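Long-range contacts in Cry23AA1 (Bacillus thuringiensis, PDB 4RHZ), which probably acts as a pore-forming insecticidal toxin of the aerolysin family, binds a zinc ion and pairs with Cry37Aa1 as a binary complex: residues G2-I10 and V85-T93; T70-T78 and V148-N156. One frame throughout, in Å; residues are numbered along the deposited sequence.

Overall arrangement
Strand 67-90 runs through both contacts and shows how one long strand of an aerolysin-type fold can be used twice. Near its end, in contact 1, the short N-terminal strand 3-5 adds to it in parallel by backbone hydrogen bonding. Earlier along it, in contact 2, residues 70-78 face residues 148-156 and the two strands meet mainly through side chains, with no hydrogen bond between them. The contacts lie on opposite sides of the chain's centre, their centres 49 Å apart and their nearest atoms about 22 Å apart. Contact 2 approaches the zinc site of His79, Glu130 and His132, the side chain of Glu77 coming within about 5 Å of the ion; contact 1 lies away from it.

Contact 1 (G2-I10 and V85-T93); sequences GIINIQDEI and VTEGVKAGT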
loop_
_atom_site.group_PDB
_atom_site.type_symbol
_atom_site.label_atom_id
_atom_site.label_comp_id
_atom_site.label_asym_id
_atom_site.label_seq_id
_atom_site.Cartn_x
_atom_site.Cartn_y
_atom_site.Cartn_z
ATOM N N GLY A 2 1.685 -16.840 19.351
ATOM C CA GLY A 2 3.005 -17.258 19.918
ATOM C C GLY A 2 3.418 -18.482 19.128
ATOM O O GLY A 2 2.918 -18.736 18.013
ATOM N N ILE A 3 4.335 -19.219 19.682
ATOM C CA ILE A 3 4.851 -20.456 19.080
ATOM C C ILE A 3 4.389 -21.703 19.886
ATOM O O ILE A 3 4.661 -21.778 21.075
ATOM C CB ILE A 3 6.376 -20.440 19.164
ATOM C CG1 ILE A 3 6.906 -19.151 18.501
ATOM C CG2 ILE A 3 6.939 -21.734 18.512
ATOM C CD1 ILE A 3 6.562 -19.072 16.947
ATOM N N ILE A 4 3.678 -22.628 19.248
ATOM C CA ILE A 4 3.328 -23.889 19.841
ATOM C C ILE A 4 4.554 -24.785 19.842
ATOM O O ILE A 4 5.004 -25.208 18.779
ATOM C CB ILE A 4 2.263 -24.603 19.041
ATOM C CG1 ILE A 4 1.006 -23.703 18.890
ATOM C CG2 ILE A 4 1.941 -26.040 19.716
ATOM C CD1 ILE A 4 0.374 -23.294 20.278
ATOM N N ASN A 5 5.104 -25.066 21.021
ATOM C CA ASN A 5 6.254 -26.010 21.107
ATOM C C ASN A 5 5.716 -27.480 21.268
ATOM O O ASN A 5 5.146 -27.779 22.292
ATOM C CB ASN A 5 7.141 -25.606 22.291
ATOM C CG ASN A 5 8.390 -26.454 22.388
ATOM O OD1 ASN A 5 8.311 -27.685 22.373
ATOM N ND2 ASN A 5 9.554 -25.811 22.457
ATOM N N ILE A 6 5.789 -28.310 20.226
ATOM C CA ILE A 6 5.258 -29.657 20.233
ATOM C C ILE A 6 5.725 -30.426 21.504
ATOM O O ILE A 6 4.894 -30.864 22.309
ATOM C CB ILE A 6 5.670 -30.425 19.004
ATOM C CG1 ILE A 6 5.108 -29.757 17.740
ATOM C CG2 ILE A 6 5.160 -31.930 19.067
ATOM C CD1 ILE A 6 3.635 -29.564 17.808
ATOM N N GLN A 7 7.046 -30.432 21.731
ATOM C CA GLN A 7 7.604 -31.006 22.906
ATOM C C GLN A 7 7.005 -30.509 24.175
ATOM O O GLN A 7 6.685 -31.353 25.029
ATOM C CB GLN A 7 9.130 -30.996 22.910
ATOM C CG GLN A 7 9.667 -32.022 21.941
ATOM C CD GLN A 7 11.165 -32.226 22.084
ATOM O OE1 GLN A 7 11.943 -31.374 21.661
ATOM N NE2 GLN A 7 11.588 -33.398 22.631
ATOM N N ASP A 8 6.843 -29.197 24.367
ATOM C CA ASP A 8 6.288 -28.733 25.644
ATOM C C ASP A 8 4.852 -29.245 25.780
ATOM O O ASP A 8 4.363 -29.403 26.888
ATOM C CB ASP A 8 6.241 -27.202 25.769
ATOM C CG ASP A 8 7.644 -26.535 25.852
ATOM O OD1 ASP A 8 8.687 -27.157 26.236
ATOM O OD2 ASP A 8 7.683 -25.326 25.562
ATOM N N GLU A 9 4.135 -29.398 24.679
ATOM C CA GLU A 9 2.731 -29.749 24.780
ATOM C C GLU A 9 2.638 -31.308 25.014
ATOM O O GLU A 9 1.729 -31.768 25.728
ATOM C CB GLU A 9 1.911 -29.408 23.555
ATOM C CG GLU A 9 1.718 -27.929 23.165
ATOM C CD GLU A 9 1.201 -27.051 24.231
ATOM O OE1 GLU A 9 0.351 -27.535 25.027
ATOM O OE2 GLU A 9 1.656 -25.864 24.279
ATOM N N ILE A 10 3.580 -32.075 24.440
ATOM C CA ILE A 10 3.755 -33.472 24.816
ATOM C C ILE A 10 4.138 -33.529 26.305
ATOM O O ILE A 10 3.644 -34.323 27.055
ATOM C CB ILE A 10 4.846 -34.147 24.014
ATOM C CG1 ILE A 10 4.386 -34.419 22.620
ATOM C CG2 ILE A 10 5.244 -35.464 24.668
ATOM C CD1 ILE A 10 3.022 -34.902 22.528
ATOM N N VAL A 85 6.165 -14.221 11.601
ATOM C CA VAL A 85 5.180 -15.223 11.915
ATOM C C VAL A 85 4.625 -14.704 13.234
ATOM O O VAL A 85 5.367 -14.263 14.091
ATOM C CB VAL A 85 5.884 -16.584 12.141
ATOM C CG1 VAL A 85 4.941 -17.655 12.854
ATOM C CG2 VAL A 85 6.502 -17.117 10.838
ATOM N N THR A 86 3.318 -14.693 13.390
ATOM C CA THR A 86 2.712 -14.272 14.679
ATOM C C THR A 86 2.110 -15.496 15.390
ATOM O O THR A 86 1.922 -15.499 16.628
ATOM C CB THR A 86 1.589 -13.224 14.439
ATOM O OG1 THR A 86 0.766 -13.713 13.371
ATOM C CG2 THR A 86 2.200 -11.906 13.952
ATOM N N GLU A 87 1.853 -16.548 14.642
ATOM C CA GLU A 87 1.392 -17.794 15.287
ATOM C C GLU A 87 2.084 -18.913 14.647
ATOM O O GLU A 87 1.828 -19.187 13.473
ATOM C CB GLU A 87 -0.116 -17.978 15.119
ATOM C CG GLU A 87 -0.951 -17.088 16.089
ATOM C CD GLU A 87 -2.422 -17.383 15.932
ATOM O OE1 GLU A 87 -2.971 -17.191 14.810
ATOM O OE2 GLU A 87 -3.029 -17.900 16.896
ATOM N N GLY A 88 2.990 -19.556 15.392
ATOM C CA GLY A 88 3.869 -20.536 14.779
ATOM C C GLY A 88 3.972 -21.836 15.575
ATOM O O GLY A 88 3.200 -22.070 16.507
ATOM N N VAL A 89 4.974 -22.643 15.209
ATOM C CA VAL A 89 5.155 -24.009 15.681
ATOM C C VAL A 89 6.643 -24.353 15.714
ATOM O O VAL A 89 7.414 -23.971 14.808
ATOM C CB VAL A 89 4.283 -25.003 14.855
ATOM C CG1 VAL A 89 4.780 -25.164 13.374
ATOM C CG2 VAL A 89 4.066 -26.375 15.586
ATOM N N LYS A 90 7.067 -25.001 16.809
ATOM C CA LYS A 90 8.417 -25.551 16.916
ATOM C C LYS A 90 8.385 -27.086 17.134
ATOM O O LYS A 90 7.897 -27.605 18.188
ATOM C CB LYS A 90 9.113 -24.895 18.074
ATOM C CG LYS A 90 10.584 -25.380 18.306
ATOM C CD LYS A 90 11.221 -24.435 19.362
ATOM C CE LYS A 90 12.653 -24.781 19.667
ATOM N NZ LYS A 90 13.469 -24.736 18.450
ATOM N N ALA A 91 8.899 -27.779 16.129
ATOM C CA ALA A 91 8.969 -29.245 16.055
ATOM C C ALA A 91 10.406 -29.511 16.260
ATOM O O ALA A 91 11.108 -28.652 16.775
ATOM C CB ALA A 91 8.565 -29.707 14.696
ATOM N N GLY A 92 10.907 -30.656 15.846
ATOM C CA GLY A 92 12.297 -30.949 16.171
ATOM C C GLY A 92 13.317 -30.445 15.155
ATOM O O GLY A 92 14.499 -30.215 15.456
ATOM N N THR A 93 12.873 -30.317 13.935
ATOM C CA THR A 93 13.713 -29.830 12.858
ATOM C C THR A 93 13.238 -28.387 12.412
ATOM O O THR A 93 12.102 -27.975 12.636
ATOM C CB THR A 93 13.656 -30.921 11.741
ATOM O OG1 THR A 93 14.309 -30.464 10.568
ATOM C CG2 THR A 93 12.230 -31.280 11.379
HETATM O O HOH W 1 9.216 -29.372 19.859
#
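Gly2, Ile4 and Ile6 exchange backbone hydrogen bonds with Thr86, Gly88 and Lys90 in the alternating pattern of parallel strands. Gly2 N gives to Thr86 O, and Gly2 O receives Gly88 N at 2.7 Å. Ile4 is gripped at both ends, its N bonding to Gly88 O at 2.8 Å and its O taking Lys90 N at 2.9 Å. The series ends with Ile6 N on Lys90 O, an oxygen that also accepts from a water held by Gln7 N.

This is edge pairing: strand 3-5 lies parallel beside the last residues of strand 67-90, just past a classic beta bulge, where Thr86 and Glu87 both face Ser216, and then passes straight into helix 6-18. Asn5 is the N-cap of that helix. With CG anti to the backbone N (chi1 -176°), its OD1 accepts Asp8 N at 2.9 Å from above the carbonyl plane, while ND2 lies beside Lys90 CD, the two side chains running alongside each other.

Apolar contacts form on both faces. On the one shared by Ile3, Asn5 and Lys90, Ile3 CG2 rests on Lys90 CB at 3.9 Å, and its CD1 folds over Gly88, reaching within 3.8 Å of Gly88 CA where no side chain intervenes. On the face of Ile4 and Val89, Val89 CG2 is met by CD1 of Ile6, the first residue of the helix, at 3.9 Å, the two side chains crossing at a slant; the same methyl group also packs against the backbone oxygen Ile4 O. Leu173 and Met169 of strand 146-179 pack against Ile6 and Val89 respectively.

Contact 2 (T70-T78 and V148-N156); sequences TVSFTWTET and VEAAYIIQN
Side-chain packing without any hydrogen bond between the partners joins residues 70-78 to residues 148-156, two strands of the elongated, strand-rich aerolysin-type fold. Their axes pass 8.5 Å apart at closest approach, with N-to-C directions 28° apart, and alternate side chains of each strand are directed at the other strand. Strand 126-142 flanks the first strand, its backbone bonding to Val71, Phe73, Trp75 and Glu77.

Phe73 and Tyr152 form the centre. Their rings are nearly parallel, the planes at 6°, but so displaced that little of one lies over the other. Each ring instead receives the other residue's CB over one face, a reciprocal pair of CH-pi contacts. Phe73 CB stands almost on the ring normal, 3.4 Å from the Tyr152 centroid; Tyr152 CB lies 3.7 Å from the Phe73 centroid, nearer the rim. Tyr152 CG is anti to its backbone N (chi1 -166°), which carries the ring across Phe73 CB and on toward Trp75 CB, and the two side chains pass in opposite senses. Tyr152 OH is hydrogen-bonded to Asp136 OD1, which ties down the far end of the ring.

Smaller contacts extend the packing both ways. Trp75 CB sits at the Tyr152 ring edge. Beyond Phe73, Val71 CG2 touches Ala150 CB at 3.8 Å, while Phe73 CZ turns its ring edge to Ala150 O, 3.4 Å away.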
loop_
_atom_site.group_PDB
_atom_site.type_symbol
_atom_site.label_atom_id
_atom_site.label_comp_id
_atom_site.label_asym_id
_atom_site.label_seq_id
_atom_site.Cartn_x
_atom_site.Cartn_y
_atom_site.Cartn_z
ATOM N N THR A 70 15.710 19.826 -22.234
ATOM C CA THR A 70 15.808 18.614 -21.454
ATOM C C THR A 70 15.518 18.860 -19.976
ATOM O O THR A 70 16.178 19.688 -19.366
ATOM C CB THR A 70 17.182 17.969 -21.659
ATOM O OG1 THR A 70 17.204 17.463 -22.997
ATOM C CG2 THR A 70 17.393 16.749 -20.693
ATOM N N VAL A 71 14.493 18.188 -19.418
ATOM C CA VAL A 71 14.278 18.292 -17.932
ATOM C C VAL A 71 14.583 16.946 -17.255
ATOM O O VAL A 71 14.118 15.892 -17.706
ATOM C CB VAL A 71 12.845 18.764 -17.528
ATOM C CG1 VAL A 71 12.639 20.242 -17.880
ATOM C CG2 VAL A 71 11.780 17.944 -18.233
ATOM N N SER A 72 15.357 17.031 -16.178
ATOM C CA SER A 72 15.934 15.909 -15.504
ATOM C C SER A 72 15.573 16.049 -14.052
ATOM O O SER A 72 15.700 17.146 -13.486
ATOM C CB SER A 72 17.477 15.995 -15.521
ATOM O OG SER A 72 17.920 15.747 -16.815
ATOM N N PHE A 73 15.265 14.921 -13.443
ATOM C CA PHE A 73 14.860 14.881 -12.049
ATOM C C PHE A 73 15.581 13.768 -11.346
ATOM O O PHE A 73 15.860 12.696 -11.917
ATOM C CB PHE A 73 13.374 14.591 -11.958
ATOM C CG PHE A 73 12.533 15.663 -12.532
ATOM C CD1 PHE A 73 11.953 15.512 -13.786
ATOM C CD2 PHE A 73 12.327 16.818 -11.827
ATOM C CE1 PHE A 73 11.143 16.518 -14.315
ATOM C CE2 PHE A 73 11.528 17.841 -12.342
ATOM C CZ PHE A 73 10.925 17.681 -13.595
ATOM N N THR A 74 15.856 14.015 -10.095
ATOM C CA THR A 74 16.357 12.962 -9.290
ATOM C C THR A 74 15.637 12.909 -7.939
ATOM O O THR A 74 15.331 13.934 -7.344
ATOM C CB THR A 74 17.867 13.103 -9.174
ATOM O OG1 THR A 74 18.408 11.808 -8.948
ATOM C CG2 THR A 74 18.273 14.058 -8.053
ATOM N N TRP A 75 15.378 11.703 -7.453
ATOM C CA TRP A 75 14.826 11.587 -6.122
ATOM C C TRP A 75 15.252 10.306 -5.384
ATOM O O TRP A 75 15.290 9.217 -5.961
ATOM C CB TRP A 75 13.307 11.699 -6.174
ATOM C CG TRP A 75 12.723 12.036 -4.862
ATOM C CD1 TRP A 75 12.832 13.224 -4.180
ATOM C CD2 TRP A 75 11.940 11.163 -4.038
ATOM N NE1 TRP A 75 12.150 13.138 -2.969
ATOM C CE2 TRP A 75 11.597 11.881 -2.867
ATOM C CE3 TRP A 75 11.481 9.843 -4.186
ATOM C CZ2 TRP A 75 10.811 11.319 -1.843
ATOM C CZ3 TRP A 75 10.697 9.275 -3.164
ATOM C CH2 TRP A 75 10.369 10.011 -2.011
ATOM N N THR A 76 15.605 10.452 -4.119
ATOM C CA THR A 76 16.025 9.294 -3.326
ATOM C C THR A 76 14.959 8.988 -2.272
ATOM O O THR A 76 14.679 9.809 -1.421
ATOM C CB THR A 76 17.434 9.443 -2.716
ATOM O OG1 THR A 76 17.543 10.740 -2.133
ATOM C CG2 THR A 76 18.485 9.315 -3.755
ATOM N N GLU A 77 14.303 7.855 -2.443
ATOM C CA GLU A 77 13.242 7.405 -1.535
ATOM C C GLU A 77 13.850 6.371 -0.588
ATOM O O GLU A 77 14.714 5.559 -0.966
ATOM C CB GLU A 77 12.095 6.731 -2.283
ATOM C CG GLU A 77 12.441 5.314 -2.893
ATOM C CD GLU A 77 11.176 4.454 -3.144
ATOM O OE1 GLU A 77 10.102 5.093 -3.363
ATOM O OE2 GLU A 77 11.248 3.193 -3.102
ATOM N N THR A 78 13.437 6.442 0.655
ATOM C CA THR A 78 13.909 5.462 1.614
ATOM C C THR A 78 12.703 4.655 1.864
ATOM O O THR A 78 11.651 5.201 2.179
ATOM C CB THR A 78 14.492 6.075 2.906
ATOM O OG1 THR A 78 15.784 6.647 2.608
ATOM C CG2 THR A 78 14.710 4.960 3.983
ATOM N N VAL A 148 6.376 25.867 -19.893
ATOM C CA VAL A 148 6.108 24.507 -19.568
ATOM C C VAL A 148 6.391 24.372 -18.045
ATOM O O VAL A 148 7.351 24.982 -17.493
ATOM C CB VAL A 148 6.937 23.663 -20.535
ATOM C CG1 VAL A 148 7.938 22.858 -19.917
ATOM C CG2 VAL A 148 6.072 22.932 -21.528
ATOM N N GLU A 149 5.508 23.664 -17.358
ATOM C CA GLU A 149 5.795 23.220 -15.989
ATOM C C GLU A 149 5.917 21.708 -16.066
ATOM O O GLU A 149 4.913 21.038 -16.433
ATOM C CB GLU A 149 4.656 23.590 -15.034
ATOM C CG GLU A 149 4.857 24.944 -14.336
ATOM C CD GLU A 149 3.584 25.550 -13.728
ATOM O OE1 GLU A 149 2.570 24.841 -13.595
ATOM O OE2 GLU A 149 3.579 26.757 -13.403
ATOM N N ALA A 150 7.119 21.185 -15.782
ATOM C CA ALA A 150 7.317 19.740 -15.795
ATOM C C ALA A 150 7.390 19.363 -14.303
ATOM O O ALA A 150 8.317 19.810 -13.565
ATOM C CB ALA A 150 8.603 19.304 -16.563
ATOM N N ALA A 151 6.370 18.649 -13.849
ATOM C CA ALA A 151 6.302 18.233 -12.402
ATOM C C ALA A 151 6.731 16.755 -12.293
ATOM O O ALA A 151 6.293 15.913 -13.054
ATOM C CB ALA A 151 4.868 18.452 -11.846
ATOM N N TYR A 152 7.588 16.452 -11.340
ATOM C CA TYR A 152 8.021 15.062 -11.111
ATOM C C TYR A 152 7.095 14.414 -10.079
ATOM O O TYR A 152 6.923 14.929 -8.959
ATOM C CB TYR A 152 9.481 15.110 -10.593
ATOM C CG TYR A 152 10.213 13.803 -10.622
ATOM C CD1 TYR A 152 10.080 12.938 -11.710
ATOM C CD2 TYR A 152 11.124 13.476 -9.615
ATOM C CE1 TYR A 152 10.801 11.769 -11.765
ATOM C CE2 TYR A 152 11.825 12.274 -9.655
ATOM C CZ TYR A 152 11.670 11.463 -10.706
ATOM O OH TYR A 152 12.402 10.334 -10.781
ATOM N N ILE A 153 6.460 13.318 -10.485
ATOM C CA ILE A 153 5.440 12.639 -9.692
ATOM C C ILE A 153 6.003 11.261 -9.279
ATOM O O ILE A 153 6.490 10.513 -10.157
ATOM C CB ILE A 153 4.149 12.282 -10.518
ATOM C CG1 ILE A 153 3.245 13.483 -10.937
ATOM C CG2 ILE A 153 3.249 11.397 -9.722
ATOM C CD1 ILE A 153 3.586 14.770 -10.334
ATOM N N ILE A 154 5.938 10.916 -7.980
ATOM C CA ILE A 154 6.273 9.549 -7.529
ATOM C C ILE A 154 4.980 8.854 -7.053
ATOM O O ILE A 154 4.229 9.405 -6.226
ATOM C CB ILE A 154 7.438 9.566 -6.509
ATOM C CG1 ILE A 154 8.178 8.216 -6.449
ATOM C CG2 ILE A 154 6.980 9.996 -5.145
ATOM C CD1 ILE A 154 7.320 7.062 -6.136
ATOM N N GLN A 155 4.693 7.705 -7.628
ATOM C CA GLN A 155 3.527 6.973 -7.303
ATOM C C GLN A 155 3.865 5.927 -6.192
ATOM O O GLN A 155 4.554 4.953 -6.445
ATOM C CB GLN A 155 2.961 6.307 -8.547
ATOM C CG GLN A 155 1.712 5.600 -8.302
ATOM C CD GLN A 155 1.057 5.132 -9.551
ATOM O OE1 GLN A 155 0.986 3.926 -9.823
ATOM N NE2 GLN A 155 0.564 6.095 -10.360
ATOM N N ASN A 156 3.349 6.175 -4.997
ATOM C CA ASN A 156 3.530 5.352 -3.804
ATOM C C ASN A 156 2.477 4.317 -3.591
ATOM O O ASN A 156 1.290 4.595 -3.791
ATOM C CB ASN A 156 3.561 6.231 -2.571
ATOM C CG ASN A 156 4.930 6.346 -2.049
ATOM O OD1 ASN A 156 5.763 7.160 -2.560
ATOM N ND2 ASN A 156 5.261 5.453 -1.056
#